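Local coordinates for protein hybrid kinase (Caulobacter vibrioides, PDB 6QRL) that binds the second messenger cyclic di-GMP through its pseudo-receiver domain and probably acts as a phosphorelay sensor histidine kinase, at residues Val51-Ala56 / Val74-Pro79; Ala1-Gly6 / Glu27-Arg32. All coordinates share one frame; numbering follows the deposited sequence.

In the fold
Interaction 1 lies in the central parallel sheet, about 5 Å from the centre of the chain, whereas interaction 2 sits at the edge of the domain, about 16 Å from that centre. Their own centres are 19 Å apart, and their nearest atoms remain about 7 Å from each other without touching. Helix 103-111 connects them indirectly: Leu106 packs against both Leu53 of interaction 1 and Leu4 of interaction 2. The same helix carries Ser105 and Gln109 of the cyclic di-GMP pocket. In interaction 1 the side chain of Val74 comes within about 6 Å of a bound ligand; in interaction 2 the side chain of Ala28 stays about 9 Å from one.

Interaction 1. Residues Val51-Ala56 / Val74-Pro79; sequences VLLIDA and VVLLTP
Val51 opens the contact with a light apolar touch, its CG1 4.3 Å from CG2 of Val74. Leu52 contributes backbone: its O accepts the N-H of Val74, while its side chain leads away from the neighbouring strand. Leu53 lies beside Val74, the two side chains pointing the same way. CG of Leu53 is anti to the carbonyl carbon (chi1 -85°), and beyond it CD1 packs 3.9 Å from CB of Val74. Branched aliphatic residues suit this buried face, over which Leu106 and Val110 of helix 103-111 pack on Leu53.

Ile54 holds on with both its polar backbone atoms. Its N donates to Val74 O at 2.9 Å, and its O receives Leu76 N. The two bonds bracket Val75, whose CA-H also approaches Ile54 O (CA to O 3.2 Å). The side chains of Ile54 and Val75 occupy the face of the sheet opposite Leu53 and Val74.

Asp55 returns to the Leu53 face, its CA 3.9 Å from CB of Leu76. Its carboxylate is engaged beyond the two strands: OD1 forms a salt bridge with Lys99 and accepts from Ala57 N, while OD2 is hydrogen-bonded to Ser13. Ala56 donates its N-H to Leu76 O, so that Leu76, through its N to Ile54 O and its O to Ala56 N, spans Asp55. The small CB of Ala56 fits close to both CD2 of Leu77, at 3.7 Å, and CG2 of Val75, at 3.9 Å.

This is the regular parallel pairing of two inner strands in the five-stranded, 2-1-3-4-5 sheet of the receiver-type fold of this pseudo-receiver domain, with Asp55, the position predicted to be phosphorylated, at the C-terminal end of its strand.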
ATOM      1  N   VAL A  51      -6.851   2.100   0.625  1.00 35.33           N
ATOM      2  CA  VAL A  51      -5.864   0.994   0.446  1.00 34.18           C
ATOM      3  C   VAL A  51      -4.471   1.600   0.617  1.00 32.60           C
ATOM      4  O   VAL A  51      -4.242   2.677   0.031  1.00 33.39           O
ATOM      5  CB  VAL A  51      -6.025   0.321  -0.925  1.00 34.38           C
ATOM      6  CG1 VAL A  51      -4.938  -0.703  -1.186  1.00 34.95           C
ATOM      7  CG2 VAL A  51      -7.402  -0.296  -1.059  1.00 36.04           C
ATOM      8  N   LEU A  52      -3.583   0.938   1.349  1.00 32.28           N
ATOM      9  CA  LEU A  52      -2.222   1.443   1.679  1.00 31.59           C
ATOM     10  C   LEU A  52      -1.185   0.782   0.772  1.00 31.49           C
ATOM     11  O   LEU A  52      -1.057  -0.451   0.832  1.00 32.42           O
ATOM     12  CB  LEU A  52      -1.924   1.154   3.152  1.00 33.46           C
ATOM     13  CG  LEU A  52      -2.998   1.592   4.148  1.00 36.05           C
ATOM     14  CD1 LEU A  52      -2.635   1.168   5.570  1.00 36.43           C
ATOM     15  CD2 LEU A  52      -3.206   3.100   4.083  1.00 38.38           C
ATOM     16  N   LEU A  53      -0.539   1.552  -0.102  1.00 30.02           N
ATOM     17  CA  LEU A  53       0.638   1.082  -0.867  1.00 31.16           C
ATOM     18  C   LEU A  53       1.856   1.407   0.012  1.00 31.01           C
ATOM     19  O   LEU A  53       2.083   2.591   0.312  1.00 29.02           O
ATOM     20  CB  LEU A  53       0.718   1.779  -2.224  1.00 33.20           C
ATOM     21  CG  LEU A  53      -0.075   1.217  -3.397  1.00 38.03           C
ATOM     22  CD1 LEU A  53      -1.233   0.316  -3.006  1.00 40.94           C
ATOM     23  CD2 LEU A  53      -0.517   2.336  -4.317  1.00 38.70           C
ATOM     24  N   ILE A  54       2.554   0.375   0.474  1.00 29.18           N
ATOM     25  CA  ILE A  54       3.669   0.505   1.448  1.00 29.58           C
ATOM     26  C   ILE A  54       4.950   0.056   0.761  1.00 29.82           C
ATOM     27  O   ILE A  54       5.046  -1.136   0.449  1.00 29.22           O
ATOM     28  CB  ILE A  54       3.373  -0.286   2.726  1.00 30.35           C
ATOM     29  CG1 ILE A  54       2.089   0.223   3.387  1.00 32.64           C
ATOM     30  CG2 ILE A  54       4.546  -0.220   3.695  1.00 29.80           C
ATOM     31  CD1 ILE A  54       1.668  -0.571   4.619  1.00 32.74           C
ATOM     32  N   ASP A  55       5.888   0.983   0.587  1.00 29.03           N
ATOM     33  CA  ASP A  55       7.234   0.758   0.003  1.00 30.31           C
ATOM     34  C   ASP A  55       8.049  -0.156   0.922  1.00 30.00           C
ATOM     35  O   ASP A  55       8.221   0.198   2.079  1.00 29.11           O
ATOM     36  CB  ASP A  55       7.918   2.106  -0.243  1.00 29.66           C
ATOM     37  CG  ASP A  55       9.117   2.055  -1.177  1.00 31.81           C
ATOM     38  OD1 ASP A  55       9.641   0.934  -1.392  1.00 30.95           O
ATOM     39  OD2 ASP A  55       9.559   3.155  -1.658  1.00 33.07           O
ATOM     40  N   ALA A  56       8.539  -1.299   0.422  1.00 29.99           N
ATOM     41  CA  ALA A  56       9.437  -2.204   1.185  1.00 31.12           C
ATOM     42  C   ALA A  56      10.723  -1.479   1.610  1.00 30.86           C
ATOM     43  O   ALA A  56      11.430  -1.997   2.497  1.00 31.66           O
ATOM     44  CB  ALA A  56       9.782  -3.449   0.408  1.00 31.30           C
ATOM     45  N   VAL A  74      -0.799  -3.294   0.253  1.00 30.40           N
ATOM     46  CA  VAL A  74      -0.013  -3.880  -0.860  1.00 31.24           C
ATOM     47  C   VAL A  74       1.425  -3.396  -0.687  1.00 31.79           C
ATOM     48  O   VAL A  74       1.602  -2.176  -0.561  1.00 31.71           O
ATOM     49  CB  VAL A  74      -0.585  -3.413  -2.204  1.00 31.00           C
ATOM     50  CG1 VAL A  74       0.135  -4.054  -3.360  1.00 32.37           C
ATOM     51  CG2 VAL A  74      -2.079  -3.674  -2.302  1.00 33.04           C
ATOM     52  N   VAL A  75       2.404  -4.290  -0.780  1.00 29.10           N
ATOM     53  CA  VAL A  75       3.824  -3.916  -0.581  1.00 29.13           C
ATOM     54  C   VAL A  75       4.469  -3.652  -1.953  1.00 30.19           C
ATOM     55  O   VAL A  75       4.223  -4.452  -2.884  1.00 30.54           O
ATOM     56  CB  VAL A  75       4.564  -4.997   0.231  1.00 30.12           C
ATOM     57  CG1 VAL A  75       4.479  -6.367  -0.429  1.00 31.02           C
ATOM     58  CG2 VAL A  75       6.019  -4.637   0.469  1.00 30.14           C
ATOM     59  N   LEU A  76       5.316  -2.625  -2.050  1.00 29.06           N
ATOM     60  CA  LEU A  76       6.132  -2.321  -3.265  1.00 32.11           C
ATOM     61  C   LEU A  76       7.520  -2.959  -3.118  1.00 31.93           C
ATOM     62  O   LEU A  76       8.244  -2.600  -2.174  1.00 31.43           O
ATOM     63  CB  LEU A  76       6.277  -0.801  -3.419  1.00 33.54           C
ATOM     64  CG  LEU A  76       5.120  -0.027  -4.045  1.00 37.41           C
ATOM     65  CD1 LEU A  76       3.764  -0.610  -3.726  1.00 38.07           C
ATOM     66  CD2 LEU A  76       5.185   1.468  -3.727  1.00 37.82           C
ATOM     67  N   LEU A  77       7.912  -3.804  -4.071  1.00 31.00           N
ATOM     68  CA  LEU A  77       9.135  -4.641  -4.030  1.00 33.15           C
ATOM     69  C   LEU A  77       9.983  -4.368  -5.271  1.00 34.97           C
ATOM     70  O   LEU A  77       9.401  -4.109  -6.342  1.00 34.08           O
ATOM     71  CB  LEU A  77       8.738  -6.124  -4.000  1.00 34.64           C
ATOM     72  CG  LEU A  77       7.953  -6.586  -2.770  1.00 35.70           C
ATOM     73  CD1 LEU A  77       7.505  -8.033  -2.921  1.00 36.15           C
ATOM     74  CD2 LEU A  77       8.800  -6.454  -1.526  1.00 36.47           C
ATOM     75  N   THR A  78      11.302  -4.495  -5.163  1.00 34.71           N
ATOM     76  CA  THR A  78      12.176  -4.672  -6.348  1.00 37.49           C
ATOM     77  C   THR A  78      12.028  -6.117  -6.816  1.00 39.57           C
ATOM     78  O   THR A  78      11.635  -6.985  -6.030  1.00 36.63           O
ATOM     79  CB  THR A  78      13.633  -4.323  -6.032  1.00 38.83           C
ATOM     80  OG1 THR A  78      14.141  -5.324  -5.142  1.00 37.52           O
ATOM     81  CG2 THR A  78      13.767  -2.929  -5.438  1.00 39.92           C
ATOM     82  N   PRO A  79      12.357  -6.426  -8.087  1.00 42.35           N
ATOM     83  CA  PRO A  79      12.382  -7.812  -8.551  1.00 43.48           C
ATOM     84  C   PRO A  79      13.290  -8.714  -7.712  1.00 43.97           C
ATOM     85  O   PRO A  79      12.948  -9.879  -7.526  1.00 47.52           O
ATOM     86  CB  PRO A  79      12.896  -7.711 -10.002  1.00 45.14           C
ATOM     87  CG  PRO A  79      12.602  -6.290 -10.416  1.00 43.82           C
ATOM     88  CD  PRO A  79      12.703  -5.464  -9.148  1.00 43.11           C
TER

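Interaction 2. Residues Ala1-Gly6 / Glu27-Arg32; sequences AAPLEG and EAAGGR
Leu4 and Glu5 run past Gly31 and Gly30 with close backbones, the Leu4 and Gly31 CA atoms 4.6 Å apart. The loop 1-6 is folded by a type I turn from Ala2 to Glu5, closed by Glu5 N bonding to Ala2 O. Opposite it, helix 16-28 ends in a Schellman motif, where Gly30 takes a positive phi of 93°, readily adopted by glycine. Leu4 N donates to Ala29 O at 2.9 Å (N-H...O angle 158°), the donor N lying 24° off the plane of the carbonyl. Pro3 CD also comes within 3.3 Å of that oxygen. In return, the CA-H of Gly31 faces Leu4 O (CA to O 3.3 Å), and that of Glu5 faces Gly30 O.

Glycine suits both positions opposite the loop: a beta carbon on Gly30 would run into Ala2 CB, which lies 4.2 Å from Gly30 CA, and one on Gly31 would be tight against Leu4 CB. With CG anti to its carbonyl carbon, Leu4 sets CG and CD1 against CB of Ala29, CD1 at 3.9 Å. Both residues are buried, and Leu106, Leu111 and Val107 of helix 103-111 add to this apolar patch. Pro3, more exposed, also rests on Val107.

Polar ends lie toward the outside. The Arg32 guanidinium passes obliquely near Gly6 CA, and its NH2 remains 6.2 Å from Glu5 OE2, so this opposite-charge pair makes no salt bridge.

The N-terminal loop is thus joined to the end of helix 16-28 by one conventional hydrogen bond, several weak C-H contacts to carbonyl oxygens and a small apolar interface, with no salt bridge between the segments.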
ATOM      1  N   ALA A   1     -12.583   4.571 -18.548  1.00 88.82           N
ATOM      2  CA  ALA A   1     -11.110   4.813 -18.457  1.00 84.84           C
ATOM      3  C   ALA A   1     -10.729   5.431 -17.092  1.00 83.22           C
ATOM      4  O   ALA A   1      -9.609   5.988 -17.009  1.00 88.58           O
ATOM      5  CB  ALA A   1     -10.666   5.677 -19.623  1.00 83.53           C
ATOM      6  N   ALA A   2     -11.591   5.333 -16.060  1.00 78.00           N
ATOM      7  CA  ALA A   2     -11.309   5.740 -14.657  1.00 67.89           C
ATOM      8  C   ALA A   2     -11.656   4.590 -13.716  1.00 62.25           C
ATOM      9  O   ALA A   2     -12.633   4.660 -12.958  1.00 60.08           O
ATOM     10  CB  ALA A   2     -12.072   6.995 -14.285  1.00 68.78           C
ATOM     11  N   PRO A   3     -10.880   3.484 -13.746  1.00 56.42           N
ATOM     12  CA  PRO A   3     -11.232   2.294 -12.966  1.00 54.07           C
ATOM     13  C   PRO A   3     -11.131   2.495 -11.446  1.00 51.27           C
ATOM     14  O   PRO A   3     -11.674   1.701 -10.736  1.00 49.87           O
ATOM     15  CB  PRO A   3     -10.229   1.242 -13.471  1.00 53.93           C
ATOM     16  CG  PRO A   3      -9.016   2.064 -13.925  1.00 52.87           C
ATOM     17  CD  PRO A   3      -9.640   3.305 -14.525  1.00 55.62           C
ATOM     18  N   LEU A   4     -10.448   3.547 -10.979  1.00 50.56           N
ATOM     19  CA  LEU A   4     -10.331   3.855  -9.525  1.00 50.24           C
ATOM     20  C   LEU A   4     -11.246   5.024  -9.130  1.00 54.20           C
ATOM     21  O   LEU A   4     -11.030   5.582  -8.015  1.00 57.43           O
ATOM     22  CB  LEU A   4      -8.875   4.190  -9.180  1.00 45.86           C
ATOM     23  CG  LEU A   4      -7.865   3.048  -9.280  1.00 43.93           C
ATOM     24  CD1 LEU A   4      -6.519   3.484  -8.705  1.00 43.25           C
ATOM     25  CD2 LEU A   4      -8.379   1.784  -8.598  1.00 43.49           C
ATOM     26  N   GLU A   5     -12.216   5.412  -9.964  1.00 55.06           N
ATOM     27  CA  GLU A   5     -13.166   6.502  -9.588  1.00 58.35           C
ATOM     28  C   GLU A   5     -13.751   6.208  -8.190  1.00 54.60           C
ATOM     29  O   GLU A   5     -14.288   5.131  -7.986  1.00 51.03           O
ATOM     30  CB  GLU A   5     -14.238   6.709 -10.667  1.00 63.65           C
ATOM     31  CG  GLU A   5     -15.286   7.775 -10.330  1.00 68.70           C
ATOM     32  CD  GLU A   5     -14.827   9.215 -10.090  1.00 73.09           C
ATOM     33  OE1 GLU A   5     -13.613   9.526 -10.281  1.00 75.40           O
ATOM     34  OE2 GLU A   5     -15.698  10.053  -9.709  1.00 77.35           O
ATOM     35  N   GLY A   6     -13.612   7.150  -7.257  1.00 54.39           N
ATOM     36  CA  GLY A   6     -14.229   7.092  -5.921  1.00 55.03           C
ATOM     37  C   GLY A   6     -13.430   6.213  -4.970  1.00 54.71           C
ATOM     38  O   GLY A   6     -14.018   5.812  -3.933  1.00 57.18           O
ATOM     39  N   GLU A  27      -4.052   9.038  -9.509  1.00 40.17           N
ATOM     40  CA  GLU A  27      -4.984  10.099  -9.959  1.00 44.79           C
ATOM     41  C   GLU A  27      -5.329   9.928 -11.445  1.00 44.05           C
ATOM     42  O   GLU A  27      -6.487  10.187 -11.780  1.00 44.41           O
ATOM     43  CB  GLU A  27      -4.433  11.486  -9.650  1.00 48.62           C
ATOM     44  CG  GLU A  27      -4.375  11.780  -8.166  1.00 52.93           C
ATOM     45  CD  GLU A  27      -3.803  13.156  -7.878  1.00 59.18           C
ATOM     46  OE1 GLU A  27      -2.797  13.254  -7.115  1.00 65.10           O
ATOM     47  OE2 GLU A  27      -4.358  14.131  -8.437  1.00 67.58           O
ATOM     48  N   ALA A  28      -4.392   9.507 -12.299  1.00 41.80           N
ATOM     49  CA  ALA A  28      -4.633   9.288 -13.749  1.00 42.86           C
ATOM     50  C   ALA A  28      -5.640   8.140 -13.965  1.00 42.24           C
ATOM     51  O   ALA A  28      -6.382   8.201 -14.961  1.00 43.22           O
ATOM     52  CB  ALA A  28      -3.328   9.036 -14.485  1.00 42.50           C
ATOM     53  N   ALA A  29      -5.702   7.168 -13.049  1.00 41.72           N
ATOM     54  CA  ALA A  29      -6.680   6.057 -13.028  1.00 42.65           C
ATOM     55  C   ALA A  29      -8.003   6.483 -12.362  1.00 44.80           C
ATOM     56  O   ALA A  29      -8.906   5.633 -12.271  1.00 46.69           O
ATOM     57  CB  ALA A  29      -6.072   4.865 -12.327  1.00 40.98           C
ATOM     58  N   GLY A  30      -8.146   7.744 -11.942  1.00 44.18           N
ATOM     59  CA  GLY A  30      -9.389   8.309 -11.381  1.00 45.97           C
ATOM     60  C   GLY A  30      -9.467   8.231  -9.861  1.00 45.91           C
ATOM     61  O   GLY A  30     -10.478   8.672  -9.309  1.00 49.00           O
ATOM     62  N   GLY A  31      -8.444   7.715  -9.182  1.00 45.14           N
ATOM     63  CA  GLY A  31      -8.427   7.591  -7.709  1.00 44.01           C
ATOM     64  C   GLY A  31      -8.029   8.884  -7.021  1.00 43.46           C
ATOM     65  O   GLY A  31      -7.621   9.822  -7.723  1.00 42.38           O
ATOM     66  N   ARG A  32      -8.137   8.922  -5.689  1.00 44.50           N
ATOM     67  CA  ARG A  32      -7.609  10.030  -4.840  1.00 45.85           C
ATOM     68  C   ARG A  32      -6.381   9.520  -4.086  1.00 41.97           C
ATOM     69  O   ARG A  32      -6.507   8.466  -3.412  1.00 38.38           O
ATOM     70  CB  ARG A  32      -8.679  10.528  -3.866  1.00 50.90           C
ATOM     71  CG  ARG A  32      -9.494  11.712  -4.382  1.00 59.52           C
ATOM     72  CD  ARG A  32     -10.365  12.414  -3.329  1.00 65.50           C
ATOM     73  NE  ARG A  32     -11.785  12.185  -3.596  1.00 72.06           N
ATOM     74  CZ  ARG A  32     -12.413  10.999  -3.553  1.00 73.15           C
ATOM     75  NH1 ARG A  32     -11.767   9.891  -3.223  1.00 70.83           N
ATOM     76  NH2 ARG A  32     -13.700  10.925  -3.852  1.00 74.35           N
TER